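Local coordinates for protein predicted ATPase of the ABC class (Vibrio vulnificus, PDB 5D6A) that probably hydrolyses ATP as an ABC-class ATPase and binds the non-hydrolysable ATP analogue AMP-PNP in its nucleotide pocket, at residues 210-215 with 231-236; 260-265 with 407-412; 269-274 with 423-428. One frame throughout, in Å; residues are numbered along the deposited sequence.

Interaction 1 of 3, residues 210-215 with 231-236. With ANP (phosphoaminophosphonic acid-adenylate ester), chain C.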
loop_
_atom_site.group_PDB
_atom_site.type_symbol
_atom_site.label_atom_id
_atom_site.label_comp_id
_atom_site.label_asym_id
_atom_site.label_seq_id
_atom_site.Cartn_x
_atom_site.Cartn_y
_atom_site.Cartn_z
ATOM N N VAL A 210 25.936 11.073 8.757
ATOM C CA VAL A 210 25.816 11.312 7.318
ATOM C C VAL A 210 27.121 11.905 6.800
ATOM O O VAL A 210 27.381 13.099 6.960
ATOM C CB VAL A 210 24.656 12.275 6.994
ATOM C CG1 VAL A 210 24.530 12.474 5.492
ATOM C CG2 VAL A 210 23.350 11.748 7.564
ATOM N N ALA A 211 27.937 11.065 6.173
ATOM C CA ALA A 211 29.228 11.489 5.641
ATOM C C ALA A 211 29.098 12.578 4.573
ATOM O O ALA A 211 28.140 12.590 3.799
ATOM C CB ALA A 211 29.966 10.288 5.066
ATOM N N ASN A 212 30.061 13.497 4.546
ATOM C CA ASN A 212 30.078 14.545 3.526
ATOM C C ASN A 212 30.370 13.915 2.171
ATOM O O ASN A 212 31.242 13.054 2.055
ATOM C CB ASN A 212 31.123 15.625 3.841
ATOM C CG ASN A 212 30.711 16.531 4.988
ATOM O OD1 ASN A 212 29.551 16.554 5.397
ATOM N ND2 ASN A 212 31.661 17.303 5.498
ATOM N N GLY A 213 29.636 14.347 1.151
ATOM C CA GLY A 213 29.794 13.809 -0.195
ATOM C C GLY A 213 28.735 12.769 -0.514
ATOM O O GLY A 213 28.753 12.166 -1.590
ATOM N N SER A 214 27.810 12.553 0.420
ATOM C CA SER A 214 26.738 11.587 0.222
ATOM C C SER A 214 25.683 12.150 -0.718
ATOM O O SER A 214 25.487 13.364 -0.792
ATOM C CB SER A 214 26.064 11.239 1.558
ATOM O OG SER A 214 26.963 10.625 2.461
ATOM N N ILE A 215 25.013 11.257 -1.437
ATOM C CA ILE A 215 23.926 11.630 -2.329
ATOM C C ILE A 215 22.667 11.022 -1.718
ATOM O O ILE A 215 22.448 9.810 -1.787
ATOM C CB ILE A 215 24.165 11.145 -3.767
ATOM C CG1 ILE A 215 25.456 11.764 -4.311
ATOM C CG2 ILE A 215 22.997 11.531 -4.661
ATOM C CD1 ILE A 215 25.772 11.382 -5.741
ATOM N N VAL A 231 22.748 17.827 -5.406
ATOM C CA VAL A 231 23.567 18.641 -4.517
ATOM C C VAL A 231 24.114 17.732 -3.421
ATOM O O VAL A 231 23.357 17.261 -2.570
ATOM C CB VAL A 231 22.748 19.785 -3.880
ATOM C CG1 VAL A 231 23.627 20.632 -2.967
ATOM C CG2 VAL A 231 22.105 20.644 -4.959
ATOM N N GLU A 232 25.417 17.465 -3.453
ATOM C CA GLU A 232 26.032 16.590 -2.451
ATOM C C GLU A 232 25.865 17.155 -1.048
ATOM O O GLU A 232 25.833 18.370 -0.851
ATOM C CB GLU A 232 27.515 16.351 -2.751
ATOM C CG GLU A 232 28.373 17.607 -2.786
ATOM C CD GLU A 232 29.837 17.297 -3.026
ATOM O OE1 GLU A 232 30.235 16.124 -2.856
ATOM O OE2 GLU A 232 30.593 18.230 -3.378
ATOM N N PHE A 233 25.768 16.260 -0.076
ATOM C CA PHE A 233 25.566 16.658 1.308
ATOM C C PHE A 233 26.838 17.177 1.973
ATOM O O PHE A 233 27.926 16.638 1.770
ATOM C CB PHE A 233 25.021 15.478 2.113
ATOM C CG PHE A 233 24.730 15.809 3.546
ATOM C CD1 PHE A 233 23.491 16.317 3.916
ATOM C CD2 PHE A 233 25.694 15.619 4.524
ATOM C CE1 PHE A 233 23.219 16.623 5.237
ATOM C CE2 PHE A 233 25.430 15.925 5.845
ATOM C CZ PHE A 233 24.191 16.428 6.203
ATOM N N THR A 234 26.675 18.234 2.764
ATOM C CA THR A 234 27.766 18.822 3.527
ATOM C C THR A 234 27.220 19.195 4.894
ATOM O O THR A 234 26.136 19.770 4.998
ATOM C CB THR A 234 28.353 20.079 2.862
ATOM O OG1 THR A 234 28.876 19.742 1.573
ATOM C CG2 THR A 234 29.476 20.667 3.725
ATOM N N ALA A 235 27.969 18.862 5.937
ATOM C CA ALA A 235 27.549 19.149 7.296
ATOM C C ALA A 235 28.054 20.510 7.752
ATOM O O ALA A 235 29.107 20.969 7.302
ATOM C CB ALA A 235 28.058 18.068 8.235
ATOM N N PRO A 236 27.292 21.173 8.634
ATOM C CA PRO A 236 27.747 22.446 9.174
ATOM C C PRO A 236 28.796 22.166 10.246
ATOM O O PRO A 236 28.573 21.316 11.112
ATOM C CB PRO A 236 26.475 23.054 9.771
ATOM C CG PRO A 236 25.591 21.891 10.079
ATOM C CD PRO A 236 25.945 20.802 9.111
HETATM P PG ANP C . 8.668 16.636 4.038
HETATM O O1G ANP C . 9.592 16.005 5.050
HETATM O O2G ANP C . 7.497 15.759 3.657
HETATM O O3G ANP C . 8.303 18.056 4.399
HETATM P PB ANP C . 10.430 18.220 2.091
HETATM O O1B ANP C . 11.425 18.588 3.150
HETATM O O2B ANP C . 9.347 19.224 1.768
HETATM N N3B ANP C . 9.628 16.733 2.571
HETATM P PA ANP C . 11.567 16.520 0.148
HETATM O O1A ANP C . 12.922 16.034 0.590
HETATM O O2A ANP C . 10.363 15.647 0.399
HETATM O O3A ANP C . 11.297 17.985 0.755
HETATM O "O5'" ANP C . 11.616 16.822 -1.426
HETATM C "C5'" ANP C . 12.633 17.647 -1.975
HETATM C "C4'" ANP C . 12.814 17.333 -3.454
HETATM O "O4'" ANP C . 14.124 17.744 -3.852
HETATM C "C3'" ANP C . 12.708 15.849 -3.773
HETATM O "O3'" ANP C . 12.072 15.661 -5.045
HETATM C "C2'" ANP C . 14.141 15.365 -3.799
HETATM O "O2'" ANP C . 14.332 14.322 -4.762
HETATM C "C1'" ANP C . 14.949 16.613 -4.139
HETATM N N9 ANP C . 16.202 16.693 -3.349
HETATM C C8 ANP C . 16.338 16.490 -2.020
HETATM N N7 ANP C . 17.635 16.644 -1.648
HETATM C C5 ANP C . 18.344 16.953 -2.748
HETATM C C6 ANP C . 19.762 17.245 -3.061
HETATM N N6 ANP C . 20.701 17.237 -2.089
HETATM N N1 ANP C . 20.084 17.520 -4.347
HETATM C C2 ANP C . 19.157 17.534 -5.329
HETATM N N3 ANP C . 17.852 17.275 -5.104
HETATM C C4 ANP C . 17.395 16.985 -3.862
#
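G213 and F233 open a short backbone ladder between 210-215, which leaves strand 206-211 at A211, and 231-236, which has no regular strand or helix and runs the opposite way. G213 N donates to F233 O at 2.9 Å, and F233 N gives its hydrogen to S214 O at 3.0 Å. Both bonds are nearly straight and lie in the plane of the accepting carbonyl, so F233 is held by its N-H and its C=O together. N212 adds a CA-H...O contact to that same F233 carbonyl.

The polar side-chain bond is made by N212. Its amide oxygen OD1 takes the N-H of A235 at 2.8 Å, with the nitrogen standing above the carbonyl plane rather than on a lone pair and an N-H...O angle of 139°. Within 210-215, a type II turn from A211 to S214 carries the backbone around, and S214 OG secures it by donating to A211 O at 2.7 Å.

The apolar part is a CH-pi contact. V210 CG1 sits 3.7 Å from the centroid of the F233 ring, over one face but shifted toward the rim. With chi1 at -178°, CG of F233 stands opposite its own backbone N, and from there the ring meets the valine side chain at about a right angle.

At the other end of the ladder, V231 reads the adenine edge of the bound nucleotide. V231 N donates to N1 of AMP-PNP at 2.9 Å, and N6 returns a bond of 2.7 Å to V231 O.

V210 belongs to strand 206-211, flanked in its sheet by strands 249-257 and 294-296. L254 of the former touches V210, F233 and A235, I294 of the latter touches V210 and S214, and A430 of strand 430-432 also packs on F233.

Interaction 2 of 3, residues 260-265 with 407-412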
loop_
_atom_site.group_PDB
_atom_site.type_symbol
_atom_site.label_atom_id
_atom_site.label_comp_id
_atom_site.label_asym_id
_atom_site.label_seq_id
_atom_site.Cartn_x
_atom_site.Cartn_y
_atom_site.Cartn_z
ATOM N N ILE A 260 16.995 14.571 21.417
ATOM C CA ILE A 260 16.017 15.019 20.437
ATOM C C ILE A 260 16.668 15.905 19.381
ATOM O O ILE A 260 17.358 16.865 19.711
ATOM C CB ILE A 260 14.875 15.795 21.122
ATOM C CG1 ILE A 260 14.249 14.936 22.229
ATOM C CG2 ILE A 260 13.827 16.220 20.099
ATOM C CD1 ILE A 260 13.188 15.648 23.041
ATOM N N THR A 261 16.438 15.572 18.114
ATOM C CA THR A 261 16.982 16.333 16.994
ATOM C C THR A 261 15.859 16.686 16.022
ATOM O O THR A 261 15.130 15.809 15.556
ATOM C CB THR A 261 18.066 15.536 16.245
ATOM O OG1 THR A 261 19.105 15.163 17.158
ATOM C CG2 THR A 261 18.664 16.365 15.110
ATOM N N LEU A 262 15.717 17.973 15.721
ATOM C CA LEU A 262 14.682 18.428 14.806
ATOM C C LEU A 262 15.261 18.759 13.442
ATOM O O LEU A 262 16.385 19.255 13.334
ATOM C CB LEU A 262 13.975 19.663 15.363
ATOM C CG LEU A 262 13.296 19.494 16.720
ATOM C CD1 LEU A 262 12.628 20.799 17.123
ATOM C CD2 LEU A 262 12.286 18.356 16.681
ATOM N N ILE A 263 14.480 18.470 12.408
ATOM C CA ILE A 263 14.848 18.760 11.029
ATOM C C ILE A 263 13.768 19.689 10.485
ATOM O O ILE A 263 12.685 19.245 10.110
ATOM C CB ILE A 263 14.965 17.474 10.189
ATOM C CG1 ILE A 263 16.107 16.608 10.731
ATOM C CG2 ILE A 263 15.218 17.805 8.723
ATOM C CD1 ILE A 263 16.300 15.299 9.995
ATOM N N VAL A 264 14.070 20.982 10.462
ATOM C CA VAL A 264 13.109 21.989 10.024
ATOM C C VAL A 264 13.438 22.572 8.652
ATOM O O VAL A 264 14.390 22.152 7.992
ATOM C CB VAL A 264 13.025 23.136 11.050
ATOM C CG1 VAL A 264 12.611 22.592 12.409
ATOM C CG2 VAL A 264 14.349 23.882 11.158
ATOM N N GLY A 265 12.628 23.539 8.234
ATOM C CA GLY A 265 12.806 24.205 6.952
ATOM C C GLY A 265 11.495 24.288 6.202
ATOM O O GLY A 265 10.532 23.598 6.540
ATOM N N ILE A 407 12.964 14.242 14.347
ATOM C CA ILE A 407 11.661 14.619 13.798
ATOM C C ILE A 407 11.714 15.681 12.701
ATOM O O ILE A 407 12.317 16.740 12.876
ATOM C CB ILE A 407 10.740 15.167 14.914
ATOM C CG1 ILE A 407 10.791 14.261 16.143
ATOM C CG2 ILE A 407 9.306 15.318 14.415
ATOM C CD1 ILE A 407 9.908 14.723 17.279
ATOM N N VAL A 408 11.070 15.386 11.574
ATOM C CA VAL A 408 10.952 16.335 10.477
ATOM C C VAL A 408 9.695 17.130 10.790
ATOM O O VAL A 408 8.616 16.553 10.909
ATOM C CB VAL A 408 10.803 15.636 9.113
ATOM C CG1 VAL A 408 10.420 16.637 8.033
ATOM C CG2 VAL A 408 12.087 14.910 8.743
HETATM N N MSE A 409 9.832 18.447 10.928
HETATM C CA MSE A 409 8.697 19.291 11.295
HETATM C C MSE A 409 8.309 20.271 10.219
HETATM O O MSE A 409 7.795 19.871 9.174
HETATM C CB MSE A 409 9.052 19.992 12.599
HETATM C CG MSE A 409 9.289 18.985 13.717
HETATM SE SE MSE A 409 8.132 19.410 15.246
HETATM C CE MSE A 409 8.772 21.246 15.585
ATOM N N GLY A 410 8.536 21.560 10.465
ATOM C CA GLY A 410 8.167 22.598 9.510
ATOM C C GLY A 410 6.740 23.089 9.693
ATOM O O GLY A 410 6.272 23.933 8.928
ATOM N N GLY A 411 6.050 22.565 10.708
ATOM C CA GLY A 411 4.664 22.949 10.991
ATOM C C GLY A 411 4.509 23.536 12.382
ATOM O O GLY A 411 4.286 24.737 12.536
ATOM N N SER A 412 4.621 22.679 13.395
ATOM C CA SER A 412 4.510 23.100 14.793
ATOM C C SER A 412 5.827 23.709 15.273
ATOM O O SER A 412 6.859 23.563 14.617
ATOM C CB SER A 412 4.131 21.911 15.676
ATOM O OG SER A 412 5.057 20.844 15.535
#
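L262 and I407 lie side by side on one face of the sheet, pointing the same way, and L262 CD2 comes to 4.0 Å from I407 CB. The other branch of the leucine, CD1, meets the terminal CE of selenomethionine M409 at 4.2 Å. M409 reaches it because its chain bends at both chi2 and chi3 (-59° for the latter), which brings the methyl over beside the CD1 branch, the two side chains crossing at a slant. Beyond it V264 CG1 approaches CB of M409 more loosely.

I263 and V408 occupy the opposite face, where I263 CB touches V408 CG2 at 4.1 Å. Both side chains also pack against helix 271-280, I263 on K271 and L274, V408 on K271 and L275, and V408 further touches the bound nucleotide.

These are two neighbouring parallel strands in the central sheet of the P-loop fold. G265 follows V264, consistent with the start of a Walker A loop, while 404-408 lies on the flank of strand 260-264 away from strand 421-425.

Three backbone bonds tie the strands in the parallel pattern. I407 N gives its hydrogen to T261 O at 2.9 Å, I263 N to I407 O at 2.8 Å, and M409 N to I263 O at 3.1 Å. I407 thus uses both its N-H and its C=O on residues T261 and I263, either side of L262. The carbonyl oxygens take CA-H...O contacts as well, I407 O from L262 and I263 O from V408.

Past the last bond the chains part, with G410 CA 3.9 Å from G265 O, and that same G265 oxygen receives a weak bond from K271 NZ.

Interaction 3 of 3, residues 269-274 with 423-428. With ANP (phosphoaminophosphonic acid-adenylate ester), chain C.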
loop_
_atom_site.group_PDB
_atom_site.type_symbol
_atom_site.label_atom_id
_atom_site.label_comp_id
_atom_site.label_asym_id
_atom_site.label_seq_id
_atom_site.Cartn_x
_atom_site.Cartn_y
_atom_site.Cartn_z
ATOM N N HIS A 269 12.446 21.410 0.530
ATOM C CA HIS A 269 13.864 21.733 0.762
ATOM C C HIS A 269 14.761 20.520 1.060
ATOM O O HIS A 269 15.983 20.666 1.111
ATOM C CB HIS A 269 14.003 22.795 1.858
ATOM C CG HIS A 269 13.579 24.160 1.421
ATOM N ND1 HIS A 269 12.278 24.603 1.514
ATOM C CD2 HIS A 269 14.282 25.177 0.870
ATOM C CE1 HIS A 269 12.198 25.836 1.047
ATOM N NE2 HIS A 269 13.401 26.207 0.649
ATOM N N GLY A 270 14.169 19.343 1.270
ATOM C CA GLY A 270 14.953 18.124 1.503
ATOM C C GLY A 270 14.928 17.516 2.897
ATOM O O GLY A 270 15.855 16.801 3.266
ATOM N N LYS A 271 13.872 17.778 3.664
ATOM C CA LYS A 271 13.766 17.252 5.028
ATOM C C LYS A 271 13.487 15.753 5.030
ATOM O O LYS A 271 14.161 15.000 5.733
ATOM C CB LYS A 271 12.685 17.985 5.823
ATOM C CG LYS A 271 12.887 19.494 5.903
ATOM C CD LYS A 271 11.833 20.181 6.766
ATOM C CE LYS A 271 10.425 20.080 6.195
ATOM N NZ LYS A 271 10.303 20.740 4.868
ATOM N N SER A 272 12.493 15.323 4.256
ATOM C CA SER A 272 12.164 13.897 4.166
ATOM C C SER A 272 13.300 13.115 3.546
ATOM O O SER A 272 13.598 12.008 3.985
ATOM C CB SER A 272 10.899 13.652 3.347
ATOM O OG SER A 272 9.740 14.013 4.070
ATOM N N THR A 273 13.929 13.686 2.522
ATOM C CA THR A 273 15.040 13.024 1.846
ATOM C C THR A 273 16.163 12.709 2.834
ATOM O O THR A 273 16.772 11.638 2.771
ATOM C CB THR A 273 15.580 13.876 0.686
ATOM O OG1 THR A 273 14.529 14.112 -0.258
ATOM C CG2 THR A 273 16.736 13.173 -0.013
ATOM N N LEU A 274 16.431 13.642 3.744
ATOM C CA LEU A 274 17.455 13.433 4.759
ATOM C C LEU A 274 17.008 12.339 5.725
ATOM O O LEU A 274 17.768 11.418 6.021
ATOM C CB LEU A 274 17.745 14.729 5.526
ATOM C CG LEU A 274 18.712 14.621 6.717
ATOM C CD1 LEU A 274 20.037 13.997 6.310
ATOM C CD2 LEU A 274 18.938 15.984 7.346
ATOM N N ILE A 423 18.256 21.251 12.976
ATOM C CA ILE A 423 18.860 21.335 11.652
ATOM C C ILE A 423 17.874 21.932 10.657
ATOM O O ILE A 423 16.710 21.539 10.627
ATOM C CB ILE A 423 19.286 19.942 11.158
ATOM C CG1 ILE A 423 20.346 19.361 12.099
ATOM C CG2 ILE A 423 19.816 20.018 9.731
ATOM C CD1 ILE A 423 20.710 17.921 11.810
ATOM N N GLN A 424 18.339 22.876 9.843
ATOM C CA GLN A 424 17.483 23.506 8.849
ATOM C C GLN A 424 17.943 23.142 7.445
ATOM O O GLN A 424 19.124 23.270 7.120
ATOM C CB GLN A 424 17.490 25.027 9.006
ATOM C CG GLN A 424 16.500 25.738 8.087
ATOM C CD GLN A 424 16.594 27.249 8.159
ATOM O OE1 GLN A 424 17.557 27.796 8.683
ATOM N NE2 GLN A 424 15.597 27.930 7.612
HETATM N N MSE A 425 17.005 22.686 6.619
HETATM C CA MSE A 425 17.300 22.347 5.233
HETATM C C MSE A 425 16.959 23.553 4.400
HETATM O O MSE A 425 15.880 24.134 4.541
HETATM C CB MSE A 425 16.494 21.139 4.766
HETATM C CG MSE A 425 16.835 19.870 5.546
HETATM SE SE MSE A 425 18.755 19.447 5.414
HETATM C CE MSE A 425 18.793 18.747 3.574
ATOM N N HIS A 426 17.885 23.943 3.533
ATOM C CA HIS A 426 17.706 25.094 2.660
ATOM C C HIS A 426 18.472 24.823 1.379
ATOM O O HIS A 426 19.672 24.592 1.421
ATOM C CB HIS A 426 18.239 26.350 3.349
ATOM C CG HIS A 426 18.201 27.576 2.493
ATOM N ND1 HIS A 426 17.114 28.422 2.452
ATOM C CD2 HIS A 426 19.121 28.103 1.652
ATOM C CE1 HIS A 426 17.366 29.416 1.620
ATOM N NE2 HIS A 426 18.576 29.246 1.120
ATOM N N ASP A 427 17.781 24.859 0.242
ATOM C CA ASP A 427 18.416 24.561 -1.045
ATOM C C ASP A 427 19.232 23.262 -0.999
ATOM O O ASP A 427 20.274 23.141 -1.644
ATOM C CB ASP A 427 19.273 25.740 -1.521
ATOM C CG ASP A 427 18.437 26.942 -1.946
ATOM O OD1 ASP A 427 17.191 26.863 -1.896
ATOM O OD2 ASP A 427 19.030 27.967 -2.343
ATOM N N TYR A 428 18.730 22.305 -0.220
ATOM C CA TYR A 428 19.328 20.971 -0.065
ATOM C C TYR A 428 20.711 20.958 0.599
ATOM O O TYR A 428 21.637 20.299 0.125
ATOM C CB TYR A 428 19.360 20.240 -1.413
ATOM C CG TYR A 428 18.058 20.362 -2.169
ATOM C CD1 TYR A 428 16.895 19.777 -1.684
ATOM C CD2 TYR A 428 17.987 21.063 -3.370
ATOM C CE1 TYR A 428 15.696 19.893 -2.364
ATOM C CE2 TYR A 428 16.794 21.178 -4.059
ATOM C CZ TYR A 428 15.653 20.590 -3.552
ATOM O OH TYR A 428 14.464 20.702 -4.231
HETATM P PG ANP C . 8.668 16.636 4.038
HETATM O O1G ANP C . 9.592 16.005 5.050
HETATM O O2G ANP C . 7.497 15.759 3.657
HETATM O O3G ANP C . 8.303 18.056 4.399
HETATM P PB ANP C . 10.430 18.220 2.091
HETATM O O1B ANP C . 11.425 18.588 3.150
HETATM O O2B ANP C . 9.347 19.224 1.768
HETATM N N3B ANP C . 9.628 16.733 2.571
HETATM P PA ANP C . 11.567 16.520 0.148
HETATM O O1A ANP C . 12.922 16.034 0.590
HETATM O O2A ANP C . 10.363 15.647 0.399
HETATM O O3A ANP C . 11.297 17.985 0.755
HETATM O "O5'" ANP C . 11.616 16.822 -1.426
HETATM C "C5'" ANP C . 12.633 17.647 -1.975
HETATM C "C4'" ANP C . 12.814 17.333 -3.454
HETATM O "O4'" ANP C . 14.124 17.744 -3.852
HETATM C "C3'" ANP C . 12.708 15.849 -3.773
HETATM O "O3'" ANP C . 12.072 15.661 -5.045
HETATM C "C2'" ANP C . 14.141 15.365 -3.799
HETATM O "O2'" ANP C . 14.332 14.322 -4.762
HETATM C "C1'" ANP C . 14.949 16.613 -4.139
HETATM N N9 ANP C . 16.202 16.693 -3.349
HETATM C C8 ANP C . 16.338 16.490 -2.020
HETATM N N7 ANP C . 17.635 16.644 -1.648
HETATM C C5 ANP C . 18.344 16.953 -2.748
HETATM C C6 ANP C . 19.762 17.245 -3.061
HETATM N N6 ANP C . 20.701 17.237 -2.089
HETATM N N1 ANP C . 20.084 17.520 -4.347
HETATM C C2 ANP C . 19.157 17.534 -5.329
HETATM N N3 ANP C . 17.852 17.275 -5.104
HETATM C C4 ANP C . 17.395 16.985 -3.862
#
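M425 and L274 cross at a slant, the leucine putting CD2 at 4.0 Å from the SE atom of this selenomethionine. A chi1 of 174° sends the branch of L274 out toward M425. M425 curls, bent at chi2 and chi3, so its CE methyl ends 3.5 Å from G270 O. On its other flank K271 and M425 slide past one another in opposite directions, CG beside CG, the lysine heading for the phosphates.

That lysine belongs to a loop with the look of a Walker A P-loop: G270 occupies the N-cap position of helix 271-280, and the amides of G270, K271 and T273 donate to phosphate oxygens, G270 N to O3A of AMP-PNP. K271 N donates to O1B of the nucleotide at 2.6 Å, and K271 NZ grips the same oxygen at 3.0 Å, while NZ is also hydrogen-bonded to G266 O. T273 OG1 donates to O1A of the nucleotide at 2.6 Å, with T273 N on the same oxygen. The helix N-terminus and the lysine probably both help to offset the negative charge of the phosphates.

H269 lies against the backbone from M425 to D427. Its CB rests 3.5 Å from M425 O, and the imidazole presents an edge to the backbone N of D427, which lies in the ring plane. The next histidine along, H426, points its CB away from the loop, and its ND1 is hydrogen-bonded to D384 of the second subunit.

Y428 lies against the base. C4 of the adenine lies over one face of the phenol ring, 3.5 Å above its plane and offset toward the rim. The backbone N of Y428 makes a weak bond to H269 O, which also takes a CA-H...O contact from Y428 CA.

All three contacts lie in the P-loop domain and on one side of the chain's centre. Interaction 1 closes before the others open, while the segments of interactions 2 and 3 alternate along the chain. Their centres lie about 10 Å apart, and strands 260-264 and 421-425 are neighbours in the mixed sheet, with helix 271-280 following the first. Interaction 1 sits about 11 Å, centre to centre, from interaction 3, which it touches through V210 and F233 on L274 and V231 on Y428, and about 19 Å from interaction 2. All three reach one nucleotide: interaction 1 at the adenine edge, interaction 3 at base and phosphates, interaction 2 through V408.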